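Long-range contacts in transcriptional activator ToxR (Vibrio vulnificus, PDB 6UTC), which activates transcription from the inner membrane, its periplasmic domain probably sensing bile salts and interacting with the partner protein ToxS: residues 14-18 against 28-34; 33-39 against 67-73; 46-50 against 75-79. One frame throughout, in Å; residues are numbered along the deposited sequence.

Interaction 1 (14-18 against 28-34). With SO4 (sulfate ion), chain B.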
ATOM      1  N   SER A  14       9.558   3.718  15.062  1.00 52.15           N
ATOM      2  CA  SER A  14       8.951   4.236  13.841  1.00 48.55           C
ATOM      3  C   SER A  14       9.873   4.063  12.635  1.00 39.82           C
ATOM      4  O   SER A  14       9.790   4.818  11.665  1.00 44.76           O
ATOM      5  CB  SER A  14       8.570   5.710  14.012  1.00 57.02           C
ATOM      6  OG  SER A  14       9.700   6.494  14.349  1.00 58.67           O
ATOM      7  N   LYS A  15      10.760   3.073  12.708  1.00 37.84           N
ATOM      8  CA  LYS A  15      11.620   2.725  11.587  1.00 25.08           C
ATOM      9  C   LYS A  15      10.947   1.651  10.747  1.00 18.65           C
ATOM     10  O   LYS A  15      10.274   0.761  11.279  1.00 21.06           O
ATOM     11  CB  LYS A  15      12.967   2.213  12.089  1.00 28.12           C
ATOM     12  CG  LYS A  15      13.783   3.264  12.829  1.00 34.68           C
ATOM     13  CD  LYS A  15      14.716   2.607  13.828  1.00 42.89           C
ATOM     14  CE  LYS A  15      15.098   3.566  14.942  1.00 48.53           C
ATOM     15  NZ  LYS A  15      15.351   2.830  16.215  1.00 49.03           N
ATOM     16  N   PHE A  16      11.119   1.754   9.428  1.00 15.39           N
ATOM     17  CA  PHE A  16      10.465   0.877   8.469  1.00 14.38           C
ATOM     18  C   PHE A  16      11.484   0.048   7.705  1.00 16.22           C
ATOM     19  O   PHE A  16      12.582   0.526   7.391  1.00 17.08           O
ATOM     20  CB  PHE A  16       9.654   1.713   7.470  1.00 15.50           C
ATOM     21  CG  PHE A  16       8.532   2.474   8.104  1.00 17.41           C
ATOM     22  CD1 PHE A  16       7.372   1.834   8.493  1.00 16.21           C
ATOM     23  CD2 PHE A  16       8.649   3.832   8.332  1.00 25.95           C
ATOM     24  CE1 PHE A  16       6.342   2.534   9.087  1.00 18.63           C
ATOM     25  CE2 PHE A  16       7.615   4.538   8.931  1.00 28.83           C
ATOM     26  CZ  PHE A  16       6.467   3.883   9.310  1.00 23.75           C
ATOM     27  N   ARG A  17      11.112  -1.190   7.394  1.00 12.92           N
ATOM     28  CA  ARG A  17      11.875  -2.015   6.475  1.00 13.64           C
ATOM     29  C   ARG A  17      11.138  -2.078   5.144  1.00 13.84           C
ATOM     30  O   ARG A  17       9.904  -1.977   5.094  1.00 13.98           O
ATOM     31  CB  ARG A  17      12.109  -3.427   7.030  1.00 14.85           C
ATOM     32  CG  ARG A  17      10.858  -4.226   7.395  1.00 14.23           C
ATOM     33  CD  ARG A  17      11.242  -5.555   8.067  1.00 15.91           C
ATOM     34  NE  ARG A  17      10.064  -6.286   8.548  1.00 18.75           N
ATOM     35  CZ  ARG A  17       9.360  -7.121   7.796  1.00 16.88           C
ATOM     36  NH1 ARG A  17       9.703  -7.297   6.528  1.00 17.51           N
ATOM     37  NH2 ARG A  17       8.293  -7.751   8.279  1.00 16.11           N
ATOM     38  N   LEU A  18      11.904  -2.224   4.060  1.00 14.34           N
ATOM     39  CA  LEU A  18      11.359  -2.208   2.703  1.00 14.15           C
ATOM     40  C   LEU A  18      10.966  -3.613   2.275  1.00 16.66           C
ATOM     41  O   LEU A  18      11.834  -4.449   2.003  1.00 19.47           O
ATOM     42  CB  LEU A  18      12.386  -1.638   1.731  1.00 18.80           C
ATOM     43  CG  LEU A  18      11.971  -1.527   0.259  1.00 17.64           C
ATOM     44  CD1 LEU A  18      10.864  -0.532   0.053  1.00 20.18           C
ATOM     45  CD2 LEU A  18      13.191  -1.155  -0.579  1.00 22.00           C
ATOM     46  N   LEU A  28       6.524  -0.434   2.542  1.00 12.51           N
ATOM     47  CA  LEU A  28       7.236  -0.459   3.811  1.00 12.83           C
ATOM     48  C   LEU A  28       6.372  -1.090   4.884  1.00 12.68           C
ATOM     49  O   LEU A  28       5.142  -1.072   4.796  1.00 14.03           O
ATOM     50  CB  LEU A  28       7.551   0.964   4.268  1.00 14.03           C
ATOM     51  CG  LEU A  28       8.398   1.811   3.331  1.00 14.23           C
ATOM     52  CD1 LEU A  28       8.363   3.265   3.785  1.00 16.79           C
ATOM     53  CD2 LEU A  28       9.823   1.288   3.307  1.00 15.78           C
ATOM     54  N   THR A  29       7.023  -1.643   5.903  1.00 12.35           N
ATOM     55  CA  THR A  29       6.320  -2.109   7.089  1.00 12.92           C
ATOM     56  C   THR A  29       7.207  -1.803   8.285  1.00 12.43           C
ATOM     57  O   THR A  29       8.427  -1.697   8.127  1.00 13.23           O
ATOM     58  CB  THR A  29       5.972  -3.609   6.983  1.00 14.31           C
ATOM     59  OG1 THR A  29       5.037  -3.975   8.001  1.00 14.10           O
ATOM     60  CG2 THR A  29       7.187  -4.499   7.112  1.00 12.70           C
ATOM     61  N   PRO A  30       6.640  -1.612   9.475  1.00 13.47           N
ATOM     62  CA  PRO A  30       7.493  -1.376  10.643  1.00 14.45           C
ATOM     63  C   PRO A  30       8.534  -2.482  10.793  1.00 13.78           C
ATOM     64  O   PRO A  30       8.292  -3.646  10.462  1.00 13.96           O
ATOM     65  CB  PRO A  30       6.497  -1.356  11.811  1.00 15.07           C
ATOM     66  CG  PRO A  30       5.223  -0.880  11.183  1.00 15.42           C
ATOM     67  CD  PRO A  30       5.208  -1.545   9.823  1.00 14.10           C
ATOM     68  N   LEU A  31       9.709  -2.094  11.303  1.00 15.15           N
ATOM     69  CA  LEU A  31      10.884  -2.969  11.341  1.00 14.71           C
ATOM     70  C   LEU A  31      10.552  -4.367  11.828  1.00 13.68           C
ATOM     71  O   LEU A  31      10.932  -5.368  11.208  1.00 14.99           O
ATOM     72  CB  LEU A  31      11.950  -2.363  12.254  1.00 17.89           C
ATOM     73  CG  LEU A  31      13.176  -3.250  12.480  1.00 19.36           C
ATOM     74  CD1 LEU A  31      13.937  -3.455  11.178  1.00 20.73           C
ATOM     75  CD2 LEU A  31      14.075  -2.627  13.535  1.00 20.91           C
ATOM     76  N   ASN A  32       9.857  -4.459  12.953  1.00 14.13           N
ATOM     77  CA  ASN A  32       9.606  -5.752  13.555  1.00 14.31           C
ATOM     78  C   ASN A  32       8.195  -6.267  13.322  1.00 13.41           C
ATOM     79  O   ASN A  32       7.780  -7.231  13.977  1.00 15.15           O
ATOM     80  CB  ASN A  32       9.983  -5.729  15.033  1.00 18.20           C
ATOM     81  CG  ASN A  32      11.483  -5.653  15.227  1.00 18.97           C
ATOM     82  OD1 ASN A  32      12.214  -6.471  14.681  1.00 24.46           O
ATOM     83  ND2 ASN A  32      11.938  -4.652  15.943  1.00 24.17           N
ATOM     84  N   HIS A  33       7.458  -5.669  12.391  1.00 13.32           N
ATOM     85  CA  HIS A  33       6.147  -6.189  12.065  1.00 13.32           C
ATOM     86  C   HIS A  33       6.270  -7.637  11.586  1.00 13.26           C
ATOM     87  O   HIS A  33       7.242  -8.000  10.929  1.00 13.71           O
ATOM     88  CB  HIS A  33       5.528  -5.326  10.970  1.00 12.48           C
ATOM     89  CG  HIS A  33       4.081  -5.595  10.748  1.00 12.93           C
ATOM     90  ND1 HIS A  33       3.621  -6.654   9.991  1.00 12.36           N
ATOM     91  CD2 HIS A  33       2.981  -4.940  11.189  1.00 13.32           C
ATOM     92  CE1 HIS A  33       2.300  -6.650   9.993  1.00 12.50           C
ATOM     93  NE2 HIS A  33       1.885  -5.617  10.711  1.00 12.85           N
ATOM     94  N   PRO A  34       5.281  -8.475  11.879  1.00 13.16           N
ATOM     95  CA  PRO A  34       5.318  -9.869  11.418  1.00 13.45           C
ATOM     96  C   PRO A  34       5.336  -9.965   9.902  1.00 15.17           C
ATOM     97  O   PRO A  34       5.051  -8.983   9.187  1.00 15.30           O
ATOM     98  CB  PRO A  34       4.011 -10.453  11.989  1.00 15.67           C
ATOM     99  CG  PRO A  34       3.681  -9.590  13.169  1.00 18.95           C
ATOM    100  CD  PRO A  34       4.138  -8.214  12.771  1.00 14.61           C
TER
HETATM  101  S   SO4 B 301       8.391 -10.336   5.357  1.00 21.94           S
HETATM  102  O1  SO4 B 301       9.122 -10.982   6.445  1.00 28.16           O
HETATM  103  O2  SO4 B 301       7.521  -9.295   5.895  1.00 20.42           O
HETATM  104  O3  SO4 B 301       7.548 -11.350   4.712  1.00 24.37           O
HETATM  105  O4  SO4 B 301       9.344  -9.778   4.407  1.00 26.44           O
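R17 lays its guanidinium group over the methyl of T29, whose CG2 sits 3.4 Å from the guanidinium plane and over its centre. The two side chains run alongside each other on one face of the hairpin, and T29 turns its hydroxyl to A65 O on strand 62-67. Within R17 the first torsion places CG between the backbone N and the carbonyl carbon (chi1 57°), and from there the chain is extended to NE, which carries the charged group past T29 to the turn beyond the strand. NE makes a weak, bent bond to the carbonyl of L31, while NH2 donates to H33 O at 2.9 Å, within the guanidinium plane but well above the plane of the carbonyl. A sulfate, probably from the crystallisation liquor, takes the far edge: its O2 lies 3.0 Å from R17 NH1 and 2.9 Å from NH2, a forked grip that helps fix the rotation of the group.

The backbone beneath is an antiparallel beta hairpin of strands 16-22 and 25-30. R17 and T29 are a hydrogen-bonded pair of it, with R17 N to T29 O at 2.8 Å and T29 N to R17 O at 3.0 Å; L31 N extends the ladder to K15 O. Strand 25-30 then ends in a type I turn from P30 to H33, closed by H33 N on P30 O. On the other face, L18 CD1 meets L28 CD2 at 3.9 Å, the side chains crossing at a slant. F16 brings its CB against the CB of L28, and the edge of its ring lies beside the peptide link between T29 and P30.

Interaction 2 (33-39 against 67-73). With SO4 (sulfate ion), chain B.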
ATOM      1  N   HIS A  33       7.458  -5.669  12.391  1.00 13.32           N
ATOM      2  CA  HIS A  33       6.147  -6.189  12.065  1.00 13.32           C
ATOM      3  C   HIS A  33       6.270  -7.637  11.586  1.00 13.26           C
ATOM      4  O   HIS A  33       7.242  -8.000  10.929  1.00 13.71           O
ATOM      5  CB  HIS A  33       5.528  -5.326  10.970  1.00 12.48           C
ATOM      6  CG  HIS A  33       4.081  -5.595  10.748  1.00 12.93           C
ATOM      7  ND1 HIS A  33       3.621  -6.654   9.991  1.00 12.36           N
ATOM      8  CD2 HIS A  33       2.981  -4.940  11.189  1.00 13.32           C
ATOM      9  CE1 HIS A  33       2.300  -6.650   9.993  1.00 12.50           C
ATOM     10  NE2 HIS A  33       1.885  -5.617  10.711  1.00 12.85           N
ATOM     11  N   PRO A  34       5.281  -8.475  11.879  1.00 13.16           N
ATOM     12  CA  PRO A  34       5.318  -9.869  11.418  1.00 13.45           C
ATOM     13  C   PRO A  34       5.336  -9.965   9.902  1.00 15.17           C
ATOM     14  O   PRO A  34       5.051  -8.983   9.187  1.00 15.30           O
ATOM     15  CB  PRO A  34       4.011 -10.453  11.989  1.00 15.67           C
ATOM     16  CG  PRO A  34       3.681  -9.590  13.169  1.00 18.95           C
ATOM     17  CD  PRO A  34       4.138  -8.214  12.771  1.00 14.61           C
ATOM     18  N   PRO A  35       5.625 -11.150   9.363  1.00 17.17           N
ATOM     19  CA  PRO A  35       5.803 -11.288   7.914  1.00 18.01           C
ATOM     20  C   PRO A  35       4.538 -10.969   7.125  1.00 15.89           C
ATOM     21  O   PRO A  35       3.419 -11.254   7.550  1.00 17.01           O
ATOM     22  CB  PRO A  35       6.212 -12.757   7.745  1.00 19.49           C
ATOM     23  CG  PRO A  35       6.730 -13.171   9.098  1.00 23.59           C
ATOM     24  CD  PRO A  35       5.918 -12.410  10.076  1.00 19.91           C
ATOM     25  N   LEU A  36       4.744 -10.369   5.954  1.00 16.43           N
ATOM     26  CA  LEU A  36       3.660 -10.006   5.055  1.00 16.95           C
ATOM     27  C   LEU A  36       3.843 -10.539   3.643  1.00 19.68           C
ATOM     28  O   LEU A  36       3.017 -10.232   2.778  1.00 17.93           O
ATOM     29  CB  LEU A  36       3.496  -8.482   5.007  1.00 17.83           C
ATOM     30  CG  LEU A  36       2.945  -7.859   6.283  1.00 14.84           C
ATOM     31  CD1 LEU A  36       3.020  -6.343   6.188  1.00 17.64           C
ATOM     32  CD2 LEU A  36       1.506  -8.317   6.535  1.00 17.40           C
ATOM     33  N   GLN A  37       4.875 -11.349   3.392  1.00 19.34           N
ATOM     34  CA  GLN A  37       5.163 -11.822   2.037  1.00 24.66           C
ATOM     35  C   GLN A  37       3.932 -12.406   1.337  1.00 22.34           C
ATOM     36  O   GLN A  37       3.738 -12.199   0.131  1.00 21.29           O
ATOM     37  CB  GLN A  37       6.315 -12.838   2.077  1.00 28.80           C
ATOM     38  CG  GLN A  37       6.660 -13.460   0.730  1.00 31.84           C
ATOM     39  CD  GLN A  37       7.072 -12.433  -0.306  1.00 39.39           C
ATOM     40  OE1 GLN A  37       7.758 -11.459   0.004  1.00 43.65           O
ATOM     41  NE2 GLN A  37       6.646 -12.644  -1.549  1.00 41.17           N
ATOM     42  N   ALA A  38       3.076 -13.111   2.074  1.00 20.44           N
ATOM     43  CA  ALA A  38       1.902 -13.731   1.467  1.00 22.78           C
ATOM     44  C   ALA A  38       0.944 -12.712   0.853  1.00 20.30           C
ATOM     45  O   ALA A  38       0.149 -13.066  -0.025  1.00 21.91           O
ATOM     46  CB  ALA A  38       1.151 -14.575   2.495  1.00 24.03           C
ATOM     47  N   TRP A  39       0.984 -11.469   1.303  1.00 17.22           N
ATOM     48  CA  TRP A  39       0.110 -10.437   0.769  1.00 16.13           C
ATOM     49  C   TRP A  39       0.674  -9.756  -0.462  1.00 15.60           C
ATOM     50  O   TRP A  39      -0.015  -8.927  -1.054  1.00 13.84           O
ATOM     51  CB  TRP A  39      -0.140  -9.371   1.837  1.00 15.32           C
ATOM     52  CG  TRP A  39      -1.045  -9.822   2.939  1.00 14.34           C
ATOM     53  CD1 TRP A  39      -0.682 -10.428   4.116  1.00 13.99           C
ATOM     54  CD2 TRP A  39      -2.465  -9.685   2.980  1.00 13.47           C
ATOM     55  NE1 TRP A  39      -1.800 -10.682   4.876  1.00 15.39           N
ATOM     56  CE2 TRP A  39      -2.906 -10.220   4.208  1.00 15.12           C
ATOM     57  CE3 TRP A  39      -3.411  -9.152   2.100  1.00 14.82           C
ATOM     58  CZ2 TRP A  39      -4.246 -10.248   4.573  1.00 16.54           C
ATOM     59  CZ3 TRP A  39      -4.752  -9.178   2.463  1.00 16.57           C
ATOM     60  CH2 TRP A  39      -5.152  -9.718   3.695  1.00 17.03           C
ATOM     61  N   GLY A  67      -0.832  -5.089   9.721  1.00 12.75           N
ATOM     62  CA  GLY A  67      -1.914  -6.042   9.953  1.00 14.59           C
ATOM     63  C   GLY A  67      -1.651  -7.321   9.203  1.00 14.69           C
ATOM     64  O   GLY A  67      -0.542  -7.857   9.248  1.00 14.12           O
ATOM     65  N   GLY A  68      -2.672  -7.844   8.529  1.00 13.53           N
ATOM     66  CA  GLY A  68      -2.460  -8.979   7.652  1.00 14.51           C
ATOM     67  C   GLY A  68      -2.266 -10.309   8.330  1.00 15.53           C
ATOM     68  O   GLY A  68      -1.976 -11.298   7.654  1.00 15.52           O
ATOM     69  N   GLN A  69      -2.405 -10.380   9.649  1.00 15.73           N
ATOM     70  CA  GLN A  69      -2.227 -11.669  10.308  1.00 16.41           C
ATOM     71  C   GLN A  69      -3.512 -12.479  10.285  1.00 18.23           C
ATOM     72  O   GLN A  69      -3.461 -13.718  10.317  1.00 21.28           O
ATOM     73  CB  GLN A  69      -1.635 -11.461  11.702  1.00 20.75           C
ATOM     74  CG  GLN A  69      -0.398 -10.548  11.644  1.00 20.72           C
ATOM     75  CD  GLN A  69       0.696 -11.088  10.728  1.00 20.31           C
ATOM     76  OE1 GLN A  69       1.278 -12.127  11.004  1.00 20.46           O
ATOM     77  NE2 GLN A  69       0.976 -10.385   9.637  1.00 18.79           N
ATOM     78  N   GLY A  70      -4.651 -11.810  10.190  1.00 20.43           N
ATOM     79  CA  GLY A  70      -5.910 -12.416   9.822  1.00 19.48           C
ATOM     80  C   GLY A  70      -6.215 -12.164   8.361  1.00 20.66           C
ATOM     81  O   GLY A  70      -5.324 -12.193   7.505  1.00 23.22           O
ATOM     82  N   ASN A  71      -7.477 -11.867   8.065  1.00 20.38           N
ATOM     83  CA  ASN A  71      -7.899 -11.720   6.681  1.00 21.77           C
ATOM     84  C   ASN A  71      -7.938 -10.273   6.206  1.00 17.30           C
ATOM     85  O   ASN A  71      -8.446 -10.015   5.114  1.00 19.76           O
ATOM     86  CB  ASN A  71      -9.250 -12.404   6.440  1.00 25.75           C
ATOM     87  CG  ASN A  71     -10.377 -11.777   7.233  1.00 28.85           C
ATOM     88  OD1 ASN A  71     -10.191 -10.791   7.945  1.00 33.30           O
ATOM     89  ND2 ASN A  71     -11.568 -12.356   7.111  1.00 39.83           N
ATOM     90  N   GLN A  72      -7.402  -9.336   6.987  1.00 17.75           N
ATOM     91  CA  GLN A  72      -7.463  -7.915   6.662  1.00 16.57           C
ATOM     92  C   GLN A  72      -6.074  -7.295   6.736  1.00 14.78           C
ATOM     93  O   GLN A  72      -5.337  -7.520   7.704  1.00 17.25           O
ATOM     94  CB  GLN A  72      -8.405  -7.173   7.609  1.00 20.71           C
ATOM     95  CG  GLN A  72      -8.719  -5.764   7.159  1.00 25.84           C
ATOM     96  CD  GLN A  72      -9.978  -5.199   7.802  1.00 31.89           C
ATOM     97  OE1 GLN A  72     -10.240  -3.998   7.716  1.00 37.72           O
ATOM     98  NE2 GLN A  72     -10.757  -6.059   8.454  1.00 32.30           N
ATOM     99  N   LEU A  73      -5.732  -6.512   5.718  1.00 14.27           N
ATOM    100  CA  LEU A  73      -4.481  -5.771   5.640  1.00 13.52           C
ATOM    101  C   LEU A  73      -4.785  -4.283   5.530  1.00 12.75           C
ATOM    102  O   LEU A  73      -5.721  -3.887   4.829  1.00 14.18           O
ATOM    103  CB  LEU A  73      -3.697  -6.220   4.401  1.00 14.61           C
ATOM    104  CG  LEU A  73      -2.301  -5.602   4.230  1.00 14.48           C
ATOM    105  CD1 LEU A  73      -1.311  -6.293   5.168  1.00 15.02           C
ATOM    106  CD2 LEU A  73      -1.811  -5.694   2.798  1.00 17.52           C
TER
HETATM  107  S   SO4 B 301       8.391 -10.336   5.357  1.00 21.94           S
HETATM  108  O1  SO4 B 301       9.122 -10.982   6.445  1.00 28.16           O
HETATM  109  O2  SO4 B 301       7.521  -9.295   5.895  1.00 20.42           O
HETATM  110  O3  SO4 B 301       7.548 -11.350   4.712  1.00 24.37           O
HETATM  111  O4  SO4 B 301       9.344  -9.778   4.407  1.00 26.44           O
HETATM  112  O   HOH W   1       2.702 -13.397   9.327  1.00 35.91           O
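W39 reaches from its CB, 4.2 Å from L73 CD2, across to the loop 68-71; its inner atoms and one face meet L73, its N-H and far rim the backbone of the loop. CG lies near L73 CD1. Over the six-membered ring stands L73 CB, a CH-pi contact 3.6 Å from the centroid and almost on the ring normal. NE1 donates to G68 O at 2.9 Å, in the carbonyl plane and on a lone pair, and the far rim at CZ2 and CH2 runs along the carbonyls of G70 and N71. G68, at positive phi, brings its CA within 3.3 Å of W39 NE1.

The contact thus joins the link between strand 25-30 and helix 40-52 to the hairpin connection of strands 62-67 and 72-78. L36 CD2 fills the middle, touching L73 CD1 at 3.7 Å. At the outer end G67 N donates to H33 NE2 at 2.9 Å, from a position tilted off the ring plane. Q69, bent at chi2 (-58°), turns its NE2 back to G67 O at 3.0 Å and makes a weak bond to P35 O, while its OE1 lies against P34 CB. The backbone N-H groups of L36 and Q37 donate hydrogen bonds to the sulfate.

Interaction 3 (46-50 against 75-79)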
ATOM      1  N   CYS A  46      -2.920  -3.717  -5.768  1.00 13.86           N
ATOM      2  CA  CYS A  46      -3.441  -2.489  -5.177  1.00 13.85           C
ATOM      3  C   CYS A  46      -2.612  -1.280  -5.599  1.00 14.93           C
ATOM      4  O   CYS A  46      -3.159  -0.251  -6.004  1.00 15.78           O
ATOM      5  CB  CYS A  46      -3.474  -2.633  -3.658  1.00 13.88           C
ATOM      6  SG  CYS A  46      -4.446  -1.356  -2.820  1.00 16.77           S
ATOM      7  N   VAL A  47      -1.288  -1.400  -5.540  1.00 14.23           N
ATOM      8  CA  VAL A  47      -0.425  -0.306  -5.977  1.00 14.42           C
ATOM      9  C   VAL A  47      -0.637  -0.017  -7.458  1.00 17.91           C
ATOM     10  O   VAL A  47      -0.704   1.148  -7.875  1.00 19.91           O
ATOM     11  CB  VAL A  47       1.039  -0.627  -5.635  1.00 15.69           C
ATOM     12  CG1 VAL A  47       1.993   0.420  -6.233  1.00 19.79           C
ATOM     13  CG2 VAL A  47       1.204  -0.727  -4.111  1.00 16.94           C
ATOM     14  N   ASN A  48      -0.762  -1.070  -8.274  1.00 18.65           N
ATOM     15  CA  ASN A  48      -1.057  -0.896  -9.702  1.00 20.34           C
ATOM     16  C   ASN A  48      -2.329  -0.081  -9.911  1.00 24.69           C
ATOM     17  O   ASN A  48      -2.350   0.873 -10.698  1.00 23.05           O
ATOM     18  CB  ASN A  48      -1.210  -2.282 -10.344  1.00 19.13           C
ATOM     19  CG  ASN A  48      -1.726  -2.230 -11.791  1.00 25.51           C
ATOM     20  OD1 ASN A  48      -2.917  -2.010 -12.042  1.00 30.61           O
ATOM     21  ND2 ASN A  48      -0.833  -2.462 -12.736  1.00 27.09           N
ATOM     22  N   LYS A  49      -3.409  -0.456  -9.229  1.00 19.89           N
ATOM     23  CA  LYS A  49      -4.681   0.227  -9.436  1.00 20.50           C
ATOM     24  C   LYS A  49      -4.646   1.640  -8.870  1.00 23.94           C
ATOM     25  O   LYS A  49      -5.238   2.562  -9.446  1.00 22.95           O
ATOM     26  CB  LYS A  49      -5.826  -0.575  -8.823  1.00 21.59           C
ATOM     27  CG  LYS A  49      -5.900  -2.010  -9.299  1.00 24.01           C
ATOM     28  CD  LYS A  49      -5.787  -2.140 -10.802  1.00 37.56           C
ATOM     29  CE  LYS A  49      -7.039  -1.672 -11.500  1.00 32.49           C
ATOM     30  NZ  LYS A  49      -6.974  -1.979 -12.964  1.00 38.39           N
ATOM     31  N   TYR A  50      -3.941   1.835  -7.754  1.00 20.81           N
ATOM     32  CA  TYR A  50      -3.866   3.162  -7.162  1.00 20.35           C
ATOM     33  C   TYR A  50      -3.122   4.110  -8.078  1.00 21.65           C
ATOM     34  O   TYR A  50      -3.491   5.285  -8.202  1.00 21.77           O
ATOM     35  CB  TYR A  50      -3.177   3.060  -5.811  1.00 18.64           C
ATOM     36  CG  TYR A  50      -3.289   4.302  -4.960  1.00 15.79           C
ATOM     37  CD1 TYR A  50      -4.409   4.520  -4.177  1.00 20.25           C
ATOM     38  CD2 TYR A  50      -2.271   5.239  -4.924  1.00 14.96           C
ATOM     39  CE1 TYR A  50      -4.525   5.644  -3.382  1.00 17.60           C
ATOM     40  CE2 TYR A  50      -2.376   6.374  -4.124  1.00 16.17           C
ATOM     41  CZ  TYR A  50      -3.508   6.559  -3.356  1.00 17.31           C
ATOM     42  OH  TYR A  50      -3.640   7.672  -2.547  1.00 18.93           O
ATOM     43  N   LEU A  75      -3.340  -0.669   4.276  1.00 12.81           N
ATOM     44  CA  LEU A  75      -2.355   0.001   3.431  1.00 12.68           C
ATOM     45  C   LEU A  75      -2.533   1.504   3.570  1.00 14.20           C
ATOM     46  O   LEU A  75      -3.626   2.027   3.329  1.00 15.53           O
ATOM     47  CB  LEU A  75      -2.536  -0.395   1.966  1.00 13.55           C
ATOM     48  CG  LEU A  75      -2.234  -1.854   1.646  1.00 13.06           C
ATOM     49  CD1 LEU A  75      -2.625  -2.192   0.213  1.00 17.65           C
ATOM     50  CD2 LEU A  75      -0.769  -2.168   1.882  1.00 15.50           C
ATOM     51  N   ASN A  76      -1.472   2.191   3.953  1.00 12.86           N
ATOM     52  CA  ASN A  76      -1.492   3.641   4.101  1.00 13.29           C
ATOM     53  C   ASN A  76      -0.633   4.241   2.993  1.00 12.61           C
ATOM     54  O   ASN A  76       0.599   4.115   3.018  1.00 14.28           O
ATOM     55  CB  ASN A  76      -0.999   4.040   5.488  1.00 15.44           C
ATOM     56  CG  ASN A  76      -2.130   4.091   6.504  1.00 19.56           C
ATOM     57  OD1 ASN A  76      -2.927   5.030   6.503  1.00 22.87           O
ATOM     58  ND2 ASN A  76      -2.231   3.080   7.334  1.00 23.75           N
ATOM     59  N   TYR A  77      -1.288   4.866   2.021  1.00 13.19           N
ATOM     60  CA  TYR A  77      -0.596   5.524   0.919  1.00 12.61           C
ATOM     61  C   TYR A  77      -0.196   6.926   1.337  1.00 13.43           C
ATOM     62  O   TYR A  77      -1.049   7.721   1.756  1.00 15.41           O
ATOM     63  CB  TYR A  77      -1.520   5.593  -0.289  1.00 14.58           C
ATOM     64  CG  TYR A  77      -1.622   4.288  -1.035  1.00 13.65           C
ATOM     65  CD1 TYR A  77      -0.701   3.967  -2.013  1.00 16.84           C
ATOM     66  CD2 TYR A  77      -2.625   3.377  -0.748  1.00 16.94           C
ATOM     67  CE1 TYR A  77      -0.773   2.773  -2.703  1.00 16.10           C
ATOM     68  CE2 TYR A  77      -2.708   2.172  -1.437  1.00 19.67           C
ATOM     69  CZ  TYR A  77      -1.780   1.891  -2.416  1.00 16.94           C
ATOM     70  OH  TYR A  77      -1.853   0.694  -3.105  1.00 18.23           O
ATOM     71  N   ILE A  78       1.089   7.224   1.225  0.52 12.25           N
ATOM     72  CA  ILE A  78       1.639   8.512   1.615  0.52 12.74           C
ATOM     73  C   ILE A  78       2.154   9.210   0.368  0.52 13.76           C
ATOM     74  O   ILE A  78       2.895   8.617  -0.431  0.52 12.28           O
ATOM     75  CB  ILE A  78       2.737   8.351   2.679  0.52 12.96           C
ATOM     76  CG1 ILE A  78       2.132   7.747   3.952  0.52 15.51           C
ATOM     77  CG2 ILE A  78       3.395   9.698   2.970  0.52 14.62           C
ATOM     78  CD1 ILE A  78       3.145   7.230   4.952  0.52 16.71           C
ATOM     79  N   HIS A  79       1.728  10.447   0.190  1.00 13.02           N
ATOM     80  CA  HIS A  79       2.117  11.268  -0.946  1.00 14.23           C
ATOM     81  C   HIS A  79       3.165  12.293  -0.533  1.00 13.05           C
ATOM     82  O   HIS A  79       3.495  12.454   0.641  1.00 14.58           O
ATOM     83  CB  HIS A  79       0.871  11.942  -1.524  1.00 13.38           C
ATOM     84  CG  HIS A  79      -0.083  10.972  -2.139  1.00 13.72           C
ATOM     85  ND1 HIS A  79      -0.201  10.804  -3.502  1.00 15.86           N
ATOM     86  CD2 HIS A  79      -0.928  10.080  -1.574  1.00 14.38           C
ATOM     87  CE1 HIS A  79      -1.087   9.854  -3.747  1.00 17.15           C
ATOM     88  NE2 HIS A  79      -1.538   9.394  -2.596  1.00 15.17           N
TER
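Y50 and Y77 lie face to face, their ring centroids 3.8 Å apart and their planes inclined by only 10°. The two side chains run antiparallel, one from helix 40-52, the other from strand 72-78, so the root of each lies near the hydroxyl end of the other. The stack is slightly offset: Y50 CD2 comes within 3.5 Å of Y77 CD1, whereas the opposite sides of the rings are somewhat further apart. Y50 stretches from the helix toward the sheet because its first torsion (chi1 -168°) sets CG opposite the backbone N. Its hydroxyl then meets H79 NE2 at 2.7 Å, at the edge of both rings, in a hydrogen bond whose donor may be either partner. Y50, Y77 and H79 form an aromatic cluster, to which H54 adds a ring stacked on Y50.

Fewer atoms meet across the segments toward their start, where C46 lies at the edge of the Y77 ring. Its SG is 3.3 Å from Y77 OH and 3.6 Å from L75 CD1, while V47 CG2 touches the same hydroxyl from a neighbouring position on the helix. The solvent side is that of N48, exposed and turned away from the sheet. K49 NZ, an ammonium nitrogen, pairs with E52 OE1 in a salt bridge. This is helix-on-sheet packing in an alpha-beta domain, with the segment axes 11.5 Å apart at closest approach. The stack and the buried hydroxyl-imidazole bond thus hold helix to strand, while the disulfide of C46 with C103 fixes the C-terminal end to the same helix beside Y77, consistent with a bond that constrains the domain.

How the interactions relate
The three contacts pass from surface to core. Interaction 1 is a surface contact at the hairpin on one edge of the sheet, held by backbone bonds and an arginine; interaction 2 is partly buried and mixes an indole over a leucine with bonds to turn backbone; interaction 3 is buried near the centre of the chain and mainly aromatic. Interactions 1 and 2 share H33 and P34, touch through T29 and L36, and both bind the sulfate, R17 through its side chain, L36 and Q37 through backbone N-H groups. Interactions 2 and 3 both use strand 72-78, one near its start and one near its end, although their centres are about 16 Å apart.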